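Local coordinates for protein 3-dehydroquinate dehydratase (Clostridium difficile, PDB 4H3D) that catalyses the cis-dehydration of 3-dehydroquinate to 3-dehydroshikimate in the chorismate pathway, through a covalent imine intermediate, at residues 140-145 / 169-174; 164-169 / 200-205. All blocks are in the same frame, centred on the assembly; numbering follows the deposited sequence.

Contact 1 (140-145 / 169-174). With SHL (5-hydroxy-6-methyl-4-oxo-4H-pyran-2-carboxylic acid), chain I.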
loop_
_atom_site.group_PDB
_atom_site.type_symbol
_atom_site.label_atom_id
_atom_site.label_comp_id
_atom_site.label_asym_id
_atom_site.label_seq_id
_atom_site.Cartn_x
_atom_site.Cartn_y
_atom_site.Cartn_z
ATOM N N VAL B 140 -31.136 3.492 -10.312
ATOM C CA VAL B 140 -29.802 3.169 -10.742
ATOM C C VAL B 140 -28.854 4.157 -10.061
ATOM O O VAL B 140 -29.132 5.347 -10.032
ATOM C CB VAL B 140 -29.682 3.293 -12.274
ATOM C CG1 VAL B 140 -28.204 3.095 -12.746
ATOM C CG2 VAL B 140 -30.609 2.314 -12.937
ATOM N N LYS B 141 -27.753 3.656 -9.496
ATOM C CA LYS B 141 -26.759 4.506 -8.853
ATOM C C LYS B 141 -25.816 5.118 -9.883
ATOM O O LYS B 141 -25.531 4.530 -10.930
ATOM C CB LYS B 141 -25.969 3.728 -7.797
ATOM C CG LYS B 141 -26.828 3.054 -6.761
ATOM C CD LYS B 141 -27.751 4.022 -6.022
ATOM C CE LYS B 141 -28.565 3.266 -4.980
ATOM N NZ LYS B 141 -29.599 4.115 -4.347
ATOM N N VAL B 142 -25.317 6.310 -9.593
ATOM C CA VAL B 142 -24.490 6.984 -10.566
ATOM C C VAL B 142 -23.111 7.333 -10.049
ATOM O O VAL B 142 -22.952 7.891 -8.968
ATOM C CB VAL B 142 -25.166 8.267 -11.077
ATOM C CG1 VAL B 142 -24.259 9.001 -12.113
ATOM C CG2 VAL B 142 -26.517 7.931 -11.714
ATOM N N ILE B 143 -22.122 6.944 -10.835
ATOM C CA ILE B 143 -20.751 7.345 -10.631
ATOM C C ILE B 143 -20.557 8.500 -11.623
ATOM O O ILE B 143 -20.904 8.356 -12.791
ATOM C CB ILE B 143 -19.748 6.210 -11.023
ATOM C CG1 ILE B 143 -19.741 5.098 -9.983
ATOM C CG2 ILE B 143 -18.333 6.762 -11.164
ATOM C CD1 ILE B 143 -18.862 3.918 -10.374
ATOM N N ILE B 144 -20.090 9.660 -11.155
ATOM C CA ILE B 144 -19.711 10.731 -12.078
ATOM C C ILE B 144 -18.191 10.694 -12.029
ATOM O O ILE B 144 -17.604 10.771 -10.965
ATOM C CB ILE B 144 -20.265 12.098 -11.693
ATOM C CG1 ILE B 144 -21.794 12.064 -11.710
ATOM C CG2 ILE B 144 -19.708 13.181 -12.641
ATOM C CD1 ILE B 144 -22.495 13.423 -11.384
ATOM N N SER B 145 -17.557 10.522 -13.171
ATOM C CA SER B 145 -16.117 10.363 -13.199
ATOM C C SER B 145 -15.374 11.455 -13.940
ATOM O O SER B 145 -15.930 12.151 -14.795
ATOM C CB SER B 145 -15.763 9.008 -13.836
ATOM O OG SER B 145 -16.133 8.972 -15.207
ATOM N N GLY B 169 -25.245 15.442 -8.078
ATOM C CA GLY B 169 -26.031 14.275 -7.694
ATOM C C GLY B 169 -25.355 12.930 -7.860
ATOM O O GLY B 169 -26.033 11.900 -7.837
ATOM N N ALA B 170 -24.033 12.896 -8.033
ATOM C CA ALA B 170 -23.363 11.588 -8.109
ATOM C C ALA B 170 -23.581 10.848 -6.797
ATOM O O ALA B 170 -23.470 11.434 -5.733
ATOM C CB ALA B 170 -21.869 11.746 -8.342
ATOM N N ASP B 171 -23.913 9.568 -6.872
ATOM C CA ASP B 171 -23.963 8.760 -5.681
ATOM C C ASP B 171 -22.517 8.458 -5.270
ATOM O O ASP B 171 -22.224 8.315 -4.082
ATOM C CB ASP B 171 -24.716 7.458 -5.958
ATOM C CG ASP B 171 -26.171 7.698 -6.307
ATOM O OD1 ASP B 171 -26.971 7.925 -5.382
ATOM O OD2 ASP B 171 -26.516 7.638 -7.508
ATOM N N LEU B 172 -21.620 8.390 -6.275
ATOM C CA LEU B 172 -20.218 8.030 -6.077
ATOM C C LEU B 172 -19.278 8.827 -6.983
ATOM O O LEU B 172 -19.032 8.439 -8.135
ATOM C CB LEU B 172 -20.014 6.524 -6.370
ATOM C CG LEU B 172 -20.739 5.510 -5.480
ATOM C CD1 LEU B 172 -20.643 4.094 -6.088
ATOM C CD2 LEU B 172 -20.203 5.537 -4.043
ATOM N N PRO B 173 -18.783 9.970 -6.492
ATOM C CA PRO B 173 -17.780 10.724 -7.228
ATOM C C PRO B 173 -16.536 9.879 -7.456
ATOM O O PRO B 173 -16.098 9.167 -6.541
ATOM C CB PRO B 173 -17.441 11.868 -6.287
ATOM C CG PRO B 173 -18.617 12.046 -5.440
ATOM C CD PRO B 173 -19.221 10.671 -5.281
ATOM N N LYS B 174 -15.959 9.960 -8.656
ATOM C CA LYS B 174 -14.776 9.190 -8.976
ATOM C C LYS B 174 -13.757 10.038 -9.697
ATOM O O LYS B 174 -14.097 10.744 -10.655
ATOM C CB LYS B 174 -15.126 8.008 -9.885
ATOM C CG LYS B 174 -13.886 7.214 -10.389
ATOM C CD LYS B 174 -14.273 6.117 -11.327
ATOM C CE LYS B 174 -13.038 5.363 -11.811
ATOM N NZ LYS B 174 -13.378 4.293 -12.801
HETATM O OAD SHL I . -8.303 0.772 -12.762
HETATM C CAH SHL I . -7.973 1.707 -13.533
HETATM O OAA SHL I . -6.810 1.777 -14.005
HETATM C CAK SHL I . -8.965 2.708 -13.871
HETATM O OAG SHL I . -10.275 2.584 -13.298
HETATM C CAF SHL I . -11.305 3.426 -13.764
HETATM C CAL SHL I . -12.568 3.214 -13.318
HETATM C CAJ SHL I . -10.984 4.334 -14.710
HETATM O OAC SHL I . -11.933 5.131 -15.196
HETATM C CAI SHL I . -9.707 4.460 -15.177
HETATM C CAE SHL I . -8.710 3.667 -14.764
HETATM O OAB SHL I . -9.421 5.389 -16.076
#

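Contact 2 (164-169 / 200-205)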
loop_
_atom_site.group_PDB
_atom_site.type_symbol
_atom_site.label_atom_id
_atom_site.label_comp_id
_atom_site.label_asym_id
_atom_site.label_seq_id
_atom_site.Cartn_x
_atom_site.Cartn_y
_atom_site.Cartn_z
ATOM N N ARG B 164 -17.987 19.099 -6.832
ATOM C CA ARG B 164 -18.888 19.390 -7.948
ATOM C C ARG B 164 -19.715 18.133 -8.317
ATOM O O ARG B 164 -20.937 18.223 -8.630
ATOM C CB ARG B 164 -18.114 19.920 -9.160
ATOM C CG ARG B 164 -18.995 20.342 -10.347
ATOM C CD ARG B 164 -20.033 21.402 -9.959
ATOM N NE ARG B 164 -20.983 21.647 -11.037
ATOM C CZ ARG B 164 -22.207 22.146 -10.871
ATOM N NH1 ARG B 164 -22.995 22.320 -11.924
ATOM N NH2 ARG B 164 -22.663 22.448 -9.656
ATOM N N MET B 165 -19.065 16.972 -8.251
ATOM C CA MET B 165 -19.730 15.701 -8.534
ATOM C C MET B 165 -20.843 15.448 -7.520
ATOM O O MET B 165 -21.913 14.960 -7.882
ATOM C CB MET B 165 -18.727 14.567 -8.539
ATOM C CG MET B 165 -17.753 14.622 -9.712
ATOM S SD MET B 165 -16.407 13.516 -9.387
ATOM C CE MET B 165 -15.469 13.592 -10.893
ATOM N N GLN B 166 -20.604 15.785 -6.256
ATOM C CA GLN B 166 -21.680 15.680 -5.253
ATOM C C GLN B 166 -22.826 16.622 -5.599
ATOM O O GLN B 166 -24.008 16.236 -5.537
ATOM C CB GLN B 166 -21.178 15.998 -3.846
ATOM C CG GLN B 166 -20.302 14.939 -3.251
ATOM C CD GLN B 166 -20.040 15.172 -1.762
ATOM O OE1 GLN B 166 -19.860 14.228 -1.005
ATOM N NE2 GLN B 166 -20.034 16.439 -1.345
ATOM N N GLU B 167 -22.489 17.860 -5.966
ATOM C CA GLU B 167 -23.505 18.858 -6.308
ATOM C C GLU B 167 -24.353 18.416 -7.500
ATOM O O GLU B 167 -25.540 18.736 -7.570
ATOM C CB GLU B 167 -22.864 20.230 -6.586
ATOM C CG GLU B 167 -22.208 20.870 -5.366
ATOM C CD GLU B 167 -21.365 22.106 -5.717
ATOM O OE1 GLU B 167 -21.370 22.534 -6.906
ATOM O OE2 GLU B 167 -20.687 22.637 -4.803
ATOM N N LEU B 168 -23.748 17.678 -8.423
ATOM C CA LEU B 168 -24.448 17.177 -9.601
ATOM C C LEU B 168 -25.271 15.904 -9.314
ATOM O O LEU B 168 -25.925 15.367 -10.190
ATOM C CB LEU B 168 -23.468 16.946 -10.745
ATOM C CG LEU B 168 -22.962 18.225 -11.415
ATOM C CD1 LEU B 168 -21.754 17.937 -12.327
ATOM C CD2 LEU B 168 -24.084 18.932 -12.193
ATOM N N GLY B 169 -25.245 15.442 -8.078
ATOM C CA GLY B 169 -26.031 14.275 -7.694
ATOM C C GLY B 169 -25.355 12.930 -7.860
ATOM O O GLY B 169 -26.033 11.900 -7.837
ATOM N N ALA B 200 -17.045 15.274 2.102
ATOM C CA ALA B 200 -17.904 14.236 1.568
ATOM C C ALA B 200 -19.096 13.876 2.451
ATOM O O ALA B 200 -18.969 13.732 3.675
ATOM C CB ALA B 200 -17.084 12.990 1.283
ATOM N N ASP B 201 -20.266 13.745 1.832
ATOM C CA ASP B 201 -21.425 13.241 2.560
ATOM C C ASP B 201 -21.891 11.941 1.914
ATOM O O ASP B 201 -23.009 11.512 2.118
ATOM C CB ASP B 201 -22.544 14.279 2.700
ATOM C CG ASP B 201 -23.146 14.708 1.377
ATOM O OD1 ASP B 201 -22.798 14.160 0.299
ATOM O OD2 ASP B 201 -23.991 15.624 1.431
ATOM N N ARG B 202 -20.992 11.331 1.131
ATOM C CA ARG B 202 -21.243 10.051 0.455
ATOM C C ARG B 202 -19.882 9.403 0.136
ATOM O O ARG B 202 -18.836 10.054 0.272
ATOM C CB ARG B 202 -22.035 10.281 -0.826
ATOM C CG ARG B 202 -21.258 11.015 -1.900
ATOM C CD ARG B 202 -22.214 11.719 -2.848
ATOM N NE ARG B 202 -22.881 12.858 -2.204
ATOM C CZ ARG B 202 -23.902 13.539 -2.730
ATOM N NH1 ARG B 202 -24.432 14.561 -2.072
ATOM N NH2 ARG B 202 -24.402 13.196 -3.906
ATOM N N PRO B 203 -19.890 8.131 -0.289
ATOM C CA PRO B 203 -18.601 7.506 -0.567
ATOM C C PRO B 203 -18.000 8.055 -1.848
ATOM O O PRO B 203 -18.736 8.497 -2.743
ATOM C CB PRO B 203 -18.941 6.014 -0.709
ATOM C CG PRO B 203 -20.404 5.889 -0.263
ATOM C CD PRO B 203 -21.004 7.216 -0.558
ATOM N N ILE B 204 -16.671 8.048 -1.905
ATOM C CA ILE B 204 -15.925 8.526 -3.044
ATOM C C ILE B 204 -14.969 7.449 -3.511
ATOM O O ILE B 204 -14.635 6.514 -2.753
ATOM C CB ILE B 204 -15.138 9.820 -2.735
ATOM C CG1 ILE B 204 -14.032 9.554 -1.702
ATOM C CG2 ILE B 204 -16.116 10.934 -2.227
ATOM C CD1 ILE B 204 -13.180 10.753 -1.377
ATOM N N ILE B 205 -14.558 7.579 -4.771
ATOM C CA ILE B 205 -13.659 6.658 -5.439
ATOM C C ILE B 205 -12.503 7.459 -6.014
ATOM O O ILE B 205 -12.718 8.388 -6.796
ATOM C CB ILE B 205 -14.369 5.973 -6.637
ATOM C CG1 ILE B 205 -15.648 5.269 -6.189
ATOM C CG2 ILE B 205 -13.411 5.011 -7.366
ATOM C CD1 ILE B 205 -16.615 4.935 -7.391
HETATM O O HOH W 1 -26.808 14.712 -4.177
#

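Contact 1 (140-145 / 169-174)
From V142 beside D171 to S145 beside K174, the two segments run parallel, the axes of strands 141-145 and 172-174 approaching to 4.8 Å at 22°. V142 O receives L172 N at 3.0 Å, with a weak bond from D171 N, and I144 O receives K174 N at 2.9 Å. One residue ahead of L172, a side chain takes over the pairing. With CG anti to the carbonyl carbon of D171 (chi1 -64°), the carboxylate lies alongside the opposite strand, and OD2 accepts V142 N at 2.7 Å on its anti side, 19° out of the carboxylate plane. H136 also bonds OD2, while R6 forms a salt bridge with OD1, so both oxygens of this buried carboxylate are engaged. I144 CG1 presses tightly on A170 CB at 3.4 Å, and CD1 rests on the same methyl. On the face shared by I143, S145 and K174, I143 CG2 touches K174 CB at 3.7 Å. Beyond it the fully extended lysine chain carries NZ to its 1.4 Å covalent bond with CAL of the bound ligand, which H147 and R86 also hold. The arrangement is the parallel strand pair of a beta-alpha-beta unit in a TIM barrel, here carrying the Schiff-base lysine, K174, as in class I aldolases.

Contact 2 (164-169 / 200-205)
This is a polar contact at the surface of the TIM barrel, between the C-terminal end of helix 155-167 and the loop that leads from helix 182-199 into strand 205-208. It shows how a helix end and a neighbouring loop can be joined largely through one glutamine. Q166 leaves the helix toward the loop, and its chain, extended beyond CG, slides past R202 in the opposite direction. At the tip, OE1 accepts the backbone N of D201 at 2.9 Å, with the donor tilted 19° from the amide carbonyl plane, while NE2 reaches back weakly to Y199 O. The aliphatic part of Q166 covers the guanidinium of R202: CB stands over the centre of one face, 3.8 Å above the plane, and CG comes within 3.5 Å of NE. The amide itself is turned 42° from the guanidinium plane.

R202 is held in place from several directions. Its chain bends at chi3 (70°), which turns NE toward Q166 CG and D201 OD1, and NH2 donates to A170 O just past the helix end. Water 1, in the guanidinium plane, accepts from NH2 and is weakly bonded to Q166 O. That same carbonyl takes G169 N as the helix closes in a Schellman motif, with G169 at positive phi. D201 fixes the rotation of the guanidinium by a side-on salt bridge in which NE and NH1 meet a single oxygen: NE lies 2.8 Å and NH1 2.9 Å from D201 OD1, which NE meets nearly head-on and NH1 on its syn lone pair.

How the contacts relate
Following the chain from the N terminus, strand 141-148 comes first, then helix 155-167, strand 172-177, helix 182-199 and strand 205-208. Contact 1 closes the beta-alpha-beta crossover by bringing together the strands that precede and follow helix 155-167 in the chain. Contact 2 starts at the end of that helix and closes a longer loop, over strand 172-177 and helix 182-199. The two therefore cross instead of nesting, and G169 belongs to both. They also touch directly: P173 O probably accepts I205 N, continuing the parallel sheet to strand 205-208. Together they join strand 141-148 to strand 172-177, and the C-terminal end of helix 155-167 to the loop before strand 205-208.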